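Side-chain contacts in mitogen-activated protein kinase, putative (Map kinase-like protein) (Leishmania major, PDB 3PG1), which is probably an ATP-binding serine/threonine protein kinase of the MAP kinase family, transferring phosphate to protein substrates: residues R200-V205 with N244-V249; V123-R128 with M224-N229; A15-M20 with Y24-F29; R81-F86 with L92-I97. One frame throughout, in Å; residues are numbered along the deposited sequence.

In the fold
The contacts divide between the two lobes of the kinase fold. Contacts 1 and 2 are buried in the helical lobe and share helix 214-229: its last turn is half of contact 2, while its W218 touches both sides of contact 1. Contacts 3 and 4 lie by the two outermost strands of the other lobe's five-stranded sheet, each joining a helix to the start of one; contact 3 is partly buried and contact 4 lies at the surface. They touch through Y24 and D96. Contact 1 is thin and apolar, contact 2 sets a carboxylate beside an imidazole and an isoleucine, contact 3 turns on one leucine, and contact 4 joins two leucines, an asparagine and a bridging water.

Contact 1: R200-V205 with N244-V249; sequences RAPELV and NKIVEV
P202 and I246 bring the short helix 202-205 and helix 239-250 to their nearest backbone approach, with CA atoms 8.2 Å apart. At that spacing the side chains just meet. I246 does most of the reaching: CG1 stands beside the backbone N and anti to the carbonyl carbon (chi1 -70°), and the chain then runs extended (chi2 173°), so the terminal methyl is carried across the gap. There I246 CD1 comes to 4.3 Å from P202 CG, the outer corner of the proline ring. I246 CD1 also lies 4.4 Å from R200 O, a loose apposition of a methyl and a carbonyl. V205, one turn further on, stands back with its CG2 4.8 Å from I246 CD1 and leans instead on F239 and L243 of the other helix.

A201 is the N-cap residue of helix 202-205; its O takes the backbone N of V205 at 3.0 Å. P202 fits the first turn because it has no N-H to satisfy. A201, P202 and E203 spell the APE motif of protein kinases. The strong polar bonds of this region point elsewhere: R200 makes a salt bridge to D159, the aspartate of the HRD motif, and E203 makes one to R308, the ion pair familiar from this fold. W218 of helix 214-229 packs against A201, P202 and I246, and F303 also touches P202.

No hydrogen bond or charge pair joins the two segments; the touch is apolar, so it offers little directionality, and both salt bridges lie outside it.

Contact 2: V123-R128 with M224-N229; sequences VIHDQR and MAEMFN
I124 faces M227 of helix 214-229, their CA atoms 6.2 Å apart. Its CG1 branch stands beside the backbone N (chi1 -69°) and delivers CD1 to M227 CG at 3.9 Å, the two side chains crossing at about a right angle. The other branch, CG2, lies 3.9 Å from E226 OE2 and 4.0 Å from the aliphatic E226 CG, the extended glutamate chain crossing the isoleucine; it also underlies the rim of the H125 ring, 3.7 Å from its plane. H125 follows, its CE1 3.4 Å from E226 OE2; ring and carboxylate planes are turned 76° apart. H125 ND1 is bonded back to A121 O, which fixes the ring's rotation, and E226 OE1 is bonded to Y199 OH. The carboxylate could favour a charged imidazole, but the charge cannot be seen. Past the helix end, D126 forms a salt bridge with R128, NE to OD2 at 2.9 Å, although the arginine is poorly ordered. R230, just beyond helix 214-229, donates to I124 O and ties the two helix ends together. M227 bends away from I124 beyond CG (chi3 -76°), and its side chain touches F139 and M140, placing the contact where helices 120-125, 133-152 and 214-229 converge.

Contact 3: A15-M20 with Y24-F29; sequences AELHAM and YTVQRF
Y24, whose CB meets L17, has its hydroxyl tied to strand 96-100: Y24 OH makes a probable hydrogen bond to D96 OD2 that holds the far end of the ring. Near the ring's base the contact is wholly apolar and depends on a single methyl. L17 CD1 sits 3.7 Å from V26 CG2 and 4.1 Å from Y24 CB, bridging Y24, just ahead of strand 25-33, and V26 within it, with T25 turned away between them. The leucine reaches this spot because CG stands beside its backbone N (chi1 -69°) and CD1 continues straight out from CA (chi2 -178°). V26 offers the branch that is anti to its own carbonyl carbon, and the two side chains cross at about a right angle. Y24 is met more obliquely, at its CB and not on its ring.

M10, L13 and I14 of helix 7-19 also pack on V26, so L17 is the last of a row of apolar side chains from that helix. On the helix's polar side, E16 OE1 is gripped twice, by a salt bridge from R53 and a hydrogen bond from Y110. Further along the strand, Q27 and R28 both face A40 in a classic beta bulge. The arrangement is an N-terminal helix folded back, through a short connection, onto the first strand of the kinase small lobe, the strand that leads into the glycine-rich loop.

Contact 4: R81-F86 with L92-I97; sequences RLLNHF and LGLRDI
L83 and L94 pack against each other at about a right angle, L83 CB 4.0 Å from L94 CG. Neither has a relaxed first torsion: chi1 is -93° in L83 and -96° in L94, each rotated some thirty degrees off the staggered position, while both chains then run extended. The twist lets L83 send CD2 to within 3.4 Å of L92 O and keep CD1 beside L94 CD2, at 4.2 Å. N84 too sits away from a staggered first torsion (chi1 -148°); its OD1 is 3.8 Å from L94 CD1, and its ND2 is held by E356 of the C-terminal helix 346-360. Where the backbones come closest, L83 to G93, a water bridges them, 2.7 Å from L83 O and 2.8 Å from L92 O. It can donate to both carbonyls, although more acceptors surround it than it has protons. L94 leans also on L111, and L83 touches N179. This is the end of the small-lobe helix 70-85 set against the approach to strand 96-100. By position in the sequence, L83 and L94 match the two upper residues of the regulatory spine of protein kinases, and their packing is consistent with that role.

Contact 1: R200-V205 with N244-V249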
# COMPACT_ATOMS: atom_id res chain seq x y z
N ARG A 200 -9.19 8.01 0.97
CA ARG A 200 -9.81 7.59 -0.29
C ARG A 200 -10.16 8.78 -1.15
O ARG A 200 -10.82 9.72 -0.70
CB ARG A 200 -11.08 6.75 -0.03
CG ARG A 200 -10.83 5.50 0.81
CD ARG A 200 -11.19 4.22 0.08
NE ARG A 200 -11.09 3.06 0.97
CZ ARG A 200 -9.96 2.42 1.28
NH1 ARG A 200 -8.80 2.85 0.80
NH2 ARG A 200 -9.98 1.39 2.11
N ALA A 201 -9.76 8.69 -2.42
CA ALA A 201 -9.99 9.70 -3.44
C ALA A 201 -11.50 9.85 -3.60
O ALA A 201 -12.22 8.87 -3.38
CB ALA A 201 -9.37 9.23 -4.75
N PRO A 202 -11.99 11.04 -4.01
CA PRO A 202 -13.46 11.22 -4.22
C PRO A 202 -14.10 10.16 -5.11
O PRO A 202 -15.13 9.63 -4.74
CB PRO A 202 -13.55 12.62 -4.84
CG PRO A 202 -12.35 13.33 -4.24
CD PRO A 202 -11.27 12.30 -4.25
N GLU A 203 -13.42 9.76 -6.20
CA GLU A 203 -13.95 8.68 -7.06
C GLU A 203 -14.06 7.32 -6.35
O GLU A 203 -14.95 6.56 -6.70
CB GLU A 203 -13.17 8.58 -8.42
CG GLU A 203 -11.67 8.28 -8.30
CD GLU A 203 -10.70 9.44 -8.13
OE1 GLU A 203 -9.53 9.27 -8.55
OE2 GLU A 203 -11.07 10.50 -7.57
N LEU A 204 -13.20 7.00 -5.33
CA LEU A 204 -13.40 5.73 -4.59
C LEU A 204 -14.52 5.88 -3.58
O LEU A 204 -15.28 4.94 -3.34
CB LEU A 204 -12.12 5.25 -3.87
CG LEU A 204 -10.93 4.85 -4.80
CD1 LEU A 204 -9.78 4.40 -3.98
CD2 LEU A 204 -11.32 3.67 -5.76
N VAL A 205 -14.66 7.09 -2.97
CA VAL A 205 -15.76 7.32 -1.99
C VAL A 205 -17.09 7.17 -2.78
O VAL A 205 -18.08 6.67 -2.24
CB VAL A 205 -15.65 8.74 -1.32
CG1 VAL A 205 -16.88 9.04 -0.44
CG2 VAL A 205 -14.33 8.89 -0.51
N ASN A 244 -18.28 16.15 2.29
CA ASN A 244 -18.40 17.52 2.75
C ASN A 244 -17.06 18.07 3.25
O ASN A 244 -16.71 19.18 2.91
CB ASN A 244 -19.49 17.66 3.84
CG ASN A 244 -19.71 19.10 4.21
OD1 ASN A 244 -20.34 19.85 3.46
ND2 ASN A 244 -19.24 19.51 5.37
N LYS A 245 -16.32 17.29 4.05
CA LYS A 245 -15.00 17.70 4.54
C LYS A 245 -14.04 17.97 3.40
O LYS A 245 -13.24 18.90 3.47
CB LYS A 245 -14.44 16.62 5.48
CG LYS A 245 -15.09 16.79 6.88
CD LYS A 245 -14.84 15.60 7.77
CE LYS A 245 -15.67 15.68 9.03
NZ LYS A 245 -17.09 15.31 8.77
N ILE A 246 -14.14 17.18 2.32
CA ILE A 246 -13.26 17.34 1.17
C ILE A 246 -13.61 18.65 0.44
O ILE A 246 -12.71 19.45 0.14
CB ILE A 246 -13.38 16.10 0.22
CG1 ILE A 246 -12.74 14.84 0.86
CG2 ILE A 246 -12.77 16.43 -1.17
CD1 ILE A 246 -12.98 13.44 0.01
N VAL A 247 -14.90 18.82 0.10
CA VAL A 247 -15.43 19.98 -0.63
C VAL A 247 -15.20 21.31 0.12
O VAL A 247 -14.85 22.30 -0.51
CB VAL A 247 -16.89 19.73 -1.07
CG1 VAL A 247 -17.60 21.02 -1.46
CG2 VAL A 247 -16.94 18.72 -2.22
N GLU A 248 -15.28 21.29 1.45
CA GLU A 248 -14.99 22.44 2.31
C GLU A 248 -13.58 22.95 2.05
O GLU A 248 -13.35 24.14 2.11
CB GLU A 248 -15.06 22.06 3.79
CG GLU A 248 -16.45 22.10 4.39
CD GLU A 248 -16.50 21.79 5.88
OE1 GLU A 248 -15.44 21.47 6.47
OE2 GLU A 248 -17.62 21.82 6.44
N VAL A 249 -12.64 22.06 1.74
CA VAL A 249 -11.25 22.42 1.46
C VAL A 249 -11.09 22.74 -0.03
O VAL A 249 -10.66 23.85 -0.37
CB VAL A 249 -10.25 21.34 1.97
CG1 VAL A 249 -8.87 21.48 1.32
CG2 VAL A 249 -10.13 21.37 3.49

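Contact 2: V123-R128 with M224-N229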
# COMPACT_ATOMS: atom_id res chain seq x y z
N VAL A 123 5.13 7.49 13.46
CA VAL A 123 5.98 8.69 13.44
C VAL A 123 5.13 9.98 13.55
O VAL A 123 5.36 10.79 14.46
CB VAL A 123 6.93 8.68 12.22
CG1 VAL A 123 7.62 10.03 12.03
CG2 VAL A 123 7.96 7.57 12.36
N ILE A 124 4.08 10.09 12.70
CA ILE A 124 3.16 11.24 12.71
C ILE A 124 2.52 11.44 14.09
O ILE A 124 2.42 12.57 14.56
CB ILE A 124 2.08 11.17 11.58
CG1 ILE A 124 2.72 11.38 10.16
CG2 ILE A 124 0.93 12.21 11.82
CD1 ILE A 124 1.79 10.86 8.99
N HIS A 125 2.08 10.35 14.72
CA HIS A 125 1.37 10.46 15.98
C HIS A 125 2.21 10.58 17.24
O HIS A 125 1.69 10.93 18.30
CB HIS A 125 0.24 9.43 16.04
CG HIS A 125 -0.82 9.74 15.01
ND1 HIS A 125 -0.70 9.29 13.69
CD2 HIS A 125 -1.92 10.52 15.11
CE1 HIS A 125 -1.76 9.78 13.06
NE2 HIS A 125 -2.52 10.53 13.87
N ASP A 126 3.54 10.39 17.10
CA ASP A 126 4.46 10.54 18.21
C ASP A 126 4.81 12.03 18.35
O ASP A 126 5.64 12.55 17.61
CB ASP A 126 5.73 9.69 18.01
CG ASP A 126 6.56 9.48 19.28
OD1 ASP A 126 7.54 8.69 19.23
OD2 ASP A 126 6.21 10.07 20.33
N GLN A 127 4.17 12.69 19.33
CA GLN A 127 4.36 14.09 19.73
C GLN A 127 5.82 14.43 20.09
O GLN A 127 6.21 15.60 19.99
CB GLN A 127 3.45 14.44 20.93
CG GLN A 127 1.95 14.43 20.62
CD GLN A 127 1.14 15.29 21.58
OE1 GLN A 127 0.16 15.93 21.18
NE2 GLN A 127 1.50 15.31 22.86
N ARG A 128 6.61 13.43 20.49
CA ARG A 128 8.02 13.62 20.86
C ARG A 128 8.91 13.74 19.61
O ARG A 128 10.06 14.17 19.72
CB ARG A 128 8.54 12.48 21.76
CG ARG A 128 7.55 11.90 22.78
CD ARG A 128 7.97 10.53 23.32
NE ARG A 128 8.37 9.59 22.27
CZ ARG A 128 9.63 9.27 21.98
NH1 ARG A 128 10.63 9.81 22.68
NH2 ARG A 128 9.90 8.43 21.00
N MET A 224 0.81 13.85 2.75
CA MET A 224 1.66 15.05 2.76
C MET A 224 1.09 16.10 3.75
O MET A 224 1.81 16.54 4.64
CB MET A 224 1.77 15.64 1.36
CG MET A 224 2.76 16.78 1.30
SD MET A 224 3.28 17.19 -0.36
CE MET A 224 4.14 18.77 -0.02
N ALA A 225 -0.19 16.48 3.60
CA ALA A 225 -0.86 17.46 4.52
C ALA A 225 -0.82 16.98 5.98
O ALA A 225 -0.59 17.76 6.91
CB ALA A 225 -2.31 17.68 4.08
N GLU A 226 -0.96 15.67 6.17
CA GLU A 226 -0.96 15.09 7.50
C GLU A 226 0.40 15.20 8.17
O GLU A 226 0.46 15.36 9.38
CB GLU A 226 -1.41 13.63 7.46
CG GLU A 226 -1.66 13.04 8.85
CD GLU A 226 -2.30 11.67 8.84
OE1 GLU A 226 -2.95 11.30 7.84
OE2 GLU A 226 -2.12 10.94 9.84
N MET A 227 1.50 15.12 7.39
CA MET A 227 2.82 15.24 8.01
C MET A 227 3.05 16.67 8.48
O MET A 227 3.78 16.87 9.45
CB MET A 227 3.93 14.81 7.02
CG MET A 227 4.11 13.31 6.95
SD MET A 227 5.58 12.79 6.03
CE MET A 227 5.03 13.06 4.44
N PHE A 228 2.48 17.66 7.78
CA PHE A 228 2.61 19.06 8.20
C PHE A 228 1.73 19.31 9.44
O PHE A 228 2.19 19.89 10.43
CB PHE A 228 2.17 20.03 7.10
CG PHE A 228 3.19 20.28 6.01
CD1 PHE A 228 4.25 21.16 6.22
CD2 PHE A 228 3.08 19.63 4.77
CE1 PHE A 228 5.22 21.35 5.23
CE2 PHE A 228 4.03 19.84 3.77
CZ PHE A 228 5.09 20.72 3.99
N ASN A 229 0.46 18.89 9.35
CA ASN A 229 -0.56 19.09 10.38
C ASN A 229 -0.45 18.20 11.60
O ASN A 229 -0.95 18.59 12.66
CB ASN A 229 -1.96 19.04 9.76
CG ASN A 229 -2.23 20.18 8.81
OD1 ASN A 229 -1.42 21.09 8.66
ND2 ASN A 229 -3.35 20.15 8.09

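Contact 3: A15-M20 with Y24-F29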
# COMPACT_ATOMS: atom_id res chain seq x y z
N ALA A 15 9.89 -25.52 14.50
CA ALA A 15 10.06 -26.93 14.11
C ALA A 15 10.18 -27.09 12.59
O ALA A 15 11.12 -27.72 12.12
CB ALA A 15 8.90 -27.76 14.64
N GLU A 16 9.26 -26.46 11.81
CA GLU A 16 9.28 -26.54 10.35
C GLU A 16 10.57 -25.96 9.76
O GLU A 16 11.16 -26.59 8.87
CB GLU A 16 8.04 -25.89 9.74
CG GLU A 16 6.79 -26.75 9.92
CD GLU A 16 5.47 -25.99 9.96
OE1 GLU A 16 5.42 -24.82 9.50
OE2 GLU A 16 4.48 -26.58 10.43
N LEU A 17 11.01 -24.78 10.25
CA LEU A 17 12.25 -24.14 9.79
C LEU A 17 13.48 -24.97 10.17
O LEU A 17 14.46 -24.98 9.42
CB LEU A 17 12.37 -22.70 10.31
CG LEU A 17 11.38 -21.66 9.72
CD1 LEU A 17 11.65 -20.28 10.29
CD2 LEU A 17 11.47 -21.58 8.20
N HIS A 18 13.42 -25.70 11.29
CA HIS A 18 14.51 -26.58 11.76
C HIS A 18 14.66 -27.78 10.82
O HIS A 18 15.77 -28.04 10.35
CB HIS A 18 14.30 -27.02 13.22
CG HIS A 18 14.79 -26.01 14.23
ND1 HIS A 18 15.55 -24.91 13.84
CD2 HIS A 18 14.68 -26.01 15.58
CE1 HIS A 18 15.83 -24.26 14.96
NE2 HIS A 18 15.34 -24.89 16.03
N ALA A 19 13.53 -28.44 10.48
CA ALA A 19 13.43 -29.56 9.54
C ALA A 19 14.01 -29.17 8.16
O ALA A 19 14.57 -30.01 7.46
CB ALA A 19 11.98 -29.99 9.39
N MET A 20 13.88 -27.88 7.79
CA MET A 20 14.34 -27.29 6.54
C MET A 20 15.82 -26.85 6.53
O MET A 20 16.33 -26.51 5.46
CB MET A 20 13.47 -26.07 6.20
CG MET A 20 12.10 -26.43 5.68
SD MET A 20 11.15 -24.94 5.23
CE MET A 20 9.74 -25.71 4.53
N TYR A 24 17.19 -19.04 9.56
CA TYR A 24 16.44 -18.21 10.50
C TYR A 24 16.37 -18.67 11.93
O TYR A 24 16.47 -19.85 12.23
CB TYR A 24 15.03 -17.90 9.95
CG TYR A 24 15.05 -17.38 8.53
CD1 TYR A 24 15.43 -16.07 8.25
CD2 TYR A 24 14.76 -18.22 7.46
CE1 TYR A 24 15.50 -15.60 6.94
CE2 TYR A 24 14.83 -17.76 6.14
CZ TYR A 24 15.20 -16.45 5.89
OH TYR A 24 15.27 -16.00 4.59
N THR A 25 16.18 -17.69 12.82
CA THR A 25 15.99 -17.87 14.26
C THR A 25 14.71 -17.10 14.61
O THR A 25 14.71 -15.87 14.55
CB THR A 25 17.24 -17.38 15.05
OG1 THR A 25 18.40 -18.06 14.56
CG2 THR A 25 17.10 -17.60 16.55
N VAL A 26 13.62 -17.83 14.91
CA VAL A 26 12.31 -17.26 15.27
C VAL A 26 12.41 -16.73 16.71
O VAL A 26 12.54 -17.51 17.65
CB VAL A 26 11.15 -18.28 15.11
CG1 VAL A 26 9.80 -17.62 15.31
CG2 VAL A 26 11.22 -19.00 13.77
N GLN A 27 12.38 -15.40 16.87
CA GLN A 27 12.52 -14.74 18.16
C GLN A 27 11.21 -14.54 18.91
O GLN A 27 11.12 -14.91 20.08
CB GLN A 27 13.28 -13.41 18.03
CG GLN A 27 14.78 -13.56 17.78
CD GLN A 27 15.50 -12.23 17.79
OE1 GLN A 27 15.10 -11.26 17.13
NE2 GLN A 27 16.60 -12.16 18.52
N ARG A 28 10.21 -13.92 18.25
CA ARG A 28 8.93 -13.62 18.89
C ARG A 28 7.74 -13.68 17.93
O ARG A 28 7.91 -13.64 16.71
CB ARG A 28 8.99 -12.25 19.61
CG ARG A 28 9.04 -11.06 18.67
CD ARG A 28 9.57 -9.80 19.31
NE ARG A 28 10.12 -8.90 18.30
CZ ARG A 28 9.42 -7.99 17.64
NH1 ARG A 28 8.12 -7.83 17.88
NH2 ARG A 28 10.00 -7.22 16.73
N PHE A 29 6.54 -13.79 18.50
CA PHE A 29 5.30 -13.81 17.75
C PHE A 29 4.90 -12.36 17.45
O PHE A 29 4.95 -11.51 18.34
CB PHE A 29 4.21 -14.53 18.57
CG PHE A 29 2.85 -14.57 17.91
CD1 PHE A 29 2.54 -15.55 16.98
CD2 PHE A 29 1.87 -13.64 18.25
CE1 PHE A 29 1.28 -15.59 16.38
CE2 PHE A 29 0.62 -13.67 17.65
CZ PHE A 29 0.33 -14.65 16.72

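Contact 4: R81-F86 with L92-I97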
# COMPACT_ATOMS: atom_id res chain seq x y z
N ARG A 81 3.17 -13.14 -6.47
CA ARG A 81 3.65 -12.70 -7.79
C ARG A 81 3.91 -11.19 -7.80
O ARG A 81 4.92 -10.76 -8.36
CB ARG A 81 2.64 -13.11 -8.89
CG ARG A 81 2.69 -14.63 -9.21
CD ARG A 81 2.53 -14.95 -10.69
NE ARG A 81 3.36 -14.05 -11.49
CZ ARG A 81 2.92 -13.33 -12.51
NH1 ARG A 81 1.66 -13.46 -12.93
NH2 ARG A 81 3.73 -12.50 -13.14
N LEU A 82 3.03 -10.39 -7.15
CA LEU A 82 3.17 -8.93 -7.07
C LEU A 82 4.37 -8.55 -6.25
O LEU A 82 5.11 -7.66 -6.67
CB LEU A 82 1.91 -8.29 -6.49
CG LEU A 82 0.89 -7.86 -7.51
CD1 LEU A 82 -0.42 -7.53 -6.87
CD2 LEU A 82 1.42 -6.69 -8.33
N LEU A 83 4.61 -9.25 -5.11
CA LEU A 83 5.78 -8.99 -4.24
C LEU A 83 7.07 -9.26 -4.97
O LEU A 83 8.02 -8.49 -4.87
CB LEU A 83 5.74 -9.85 -2.98
CG LEU A 83 5.09 -9.26 -1.73
CD1 LEU A 83 5.15 -10.28 -0.59
CD2 LEU A 83 5.78 -7.94 -1.29
N ASN A 84 7.07 -10.33 -5.75
CA ASN A 84 8.21 -10.82 -6.51
C ASN A 84 8.46 -10.11 -7.83
O ASN A 84 9.52 -10.29 -8.43
CB ASN A 84 8.07 -12.33 -6.69
CG ASN A 84 9.37 -13.07 -6.74
OD1 ASN A 84 10.38 -12.65 -6.17
ND2 ASN A 84 9.38 -14.17 -7.47
N HIS A 85 7.51 -9.27 -8.27
CA HIS A 85 7.59 -8.50 -9.51
C HIS A 85 8.55 -7.29 -9.43
O HIS A 85 9.16 -6.92 -10.43
CB HIS A 85 6.18 -8.06 -9.94
CG HIS A 85 6.14 -7.44 -11.30
ND1 HIS A 85 6.24 -8.20 -12.45
CD2 HIS A 85 6.04 -6.13 -11.65
CE1 HIS A 85 6.22 -7.35 -13.45
NE2 HIS A 85 6.10 -6.09 -13.02
N PHE A 86 8.62 -6.65 -8.27
CA PHE A 86 9.46 -5.43 -8.08
C PHE A 86 10.79 -5.75 -7.42
O PHE A 86 10.86 -6.65 -6.61
CB PHE A 86 8.69 -4.41 -7.23
CG PHE A 86 7.42 -3.99 -7.92
CD1 PHE A 86 7.44 -3.02 -8.92
CD2 PHE A 86 6.21 -4.63 -7.65
CE1 PHE A 86 6.29 -2.69 -9.61
CE2 PHE A 86 5.05 -4.30 -8.36
CZ PHE A 86 5.09 -3.32 -9.31
N LEU A 92 8.50 -2.72 -0.88
CA LEU A 92 8.86 -3.86 -0.00
C LEU A 92 8.95 -5.12 -0.84
O LEU A 92 8.05 -5.42 -1.60
CB LEU A 92 7.86 -4.02 1.17
CG LEU A 92 8.25 -5.07 2.26
CD1 LEU A 92 9.40 -4.57 3.10
CD2 LEU A 92 7.04 -5.43 3.11
N GLY A 93 10.09 -5.77 -0.79
CA GLY A 93 10.27 -6.97 -1.60
C GLY A 93 10.30 -8.27 -0.84
O GLY A 93 10.28 -8.27 0.40
N LEU A 94 10.33 -9.38 -1.59
CA LEU A 94 10.47 -10.70 -0.99
C LEU A 94 11.96 -10.87 -0.67
O LEU A 94 12.80 -10.67 -1.56
CB LEU A 94 10.06 -11.81 -1.98
CG LEU A 94 8.65 -12.37 -1.91
CD1 LEU A 94 8.46 -13.44 -2.97
CD2 LEU A 94 8.33 -12.96 -0.55
N ARG A 95 12.27 -11.16 0.60
CA ARG A 95 13.65 -11.45 1.06
C ARG A 95 13.89 -12.91 0.78
O ARG A 95 15.03 -13.34 0.55
CB ARG A 95 13.80 -11.24 2.58
CG ARG A 95 13.91 -9.79 3.03
CD ARG A 95 15.27 -9.19 2.77
NE ARG A 95 16.27 -9.62 3.75
CZ ARG A 95 17.36 -8.92 4.04
NH1 ARG A 95 17.59 -7.75 3.44
NH2 ARG A 95 18.22 -9.37 4.94
N ASP A 96 12.81 -13.69 0.86
CA ASP A 96 12.82 -15.14 0.67
C ASP A 96 11.41 -15.68 0.50
O ASP A 96 10.45 -15.09 0.99
CB ASP A 96 13.51 -15.82 1.86
CG ASP A 96 14.08 -17.19 1.60
OD1 ASP A 96 13.94 -17.69 0.46
OD2 ASP A 96 14.66 -17.78 2.53
N ILE A 97 11.31 -16.82 -0.17
CA ILE A 97 10.08 -17.57 -0.43
C ILE A 97 10.43 -19.05 -0.62
O ILE A 97 11.41 -19.39 -1.31
CB ILE A 97 9.25 -16.98 -1.61
CG1 ILE A 97 7.91 -17.75 -1.77
CG2 ILE A 97 10.08 -16.90 -2.93
CD1 ILE A 97 6.91 -17.17 -2.69
O HOH W 1 8.85 -6.00 -4.17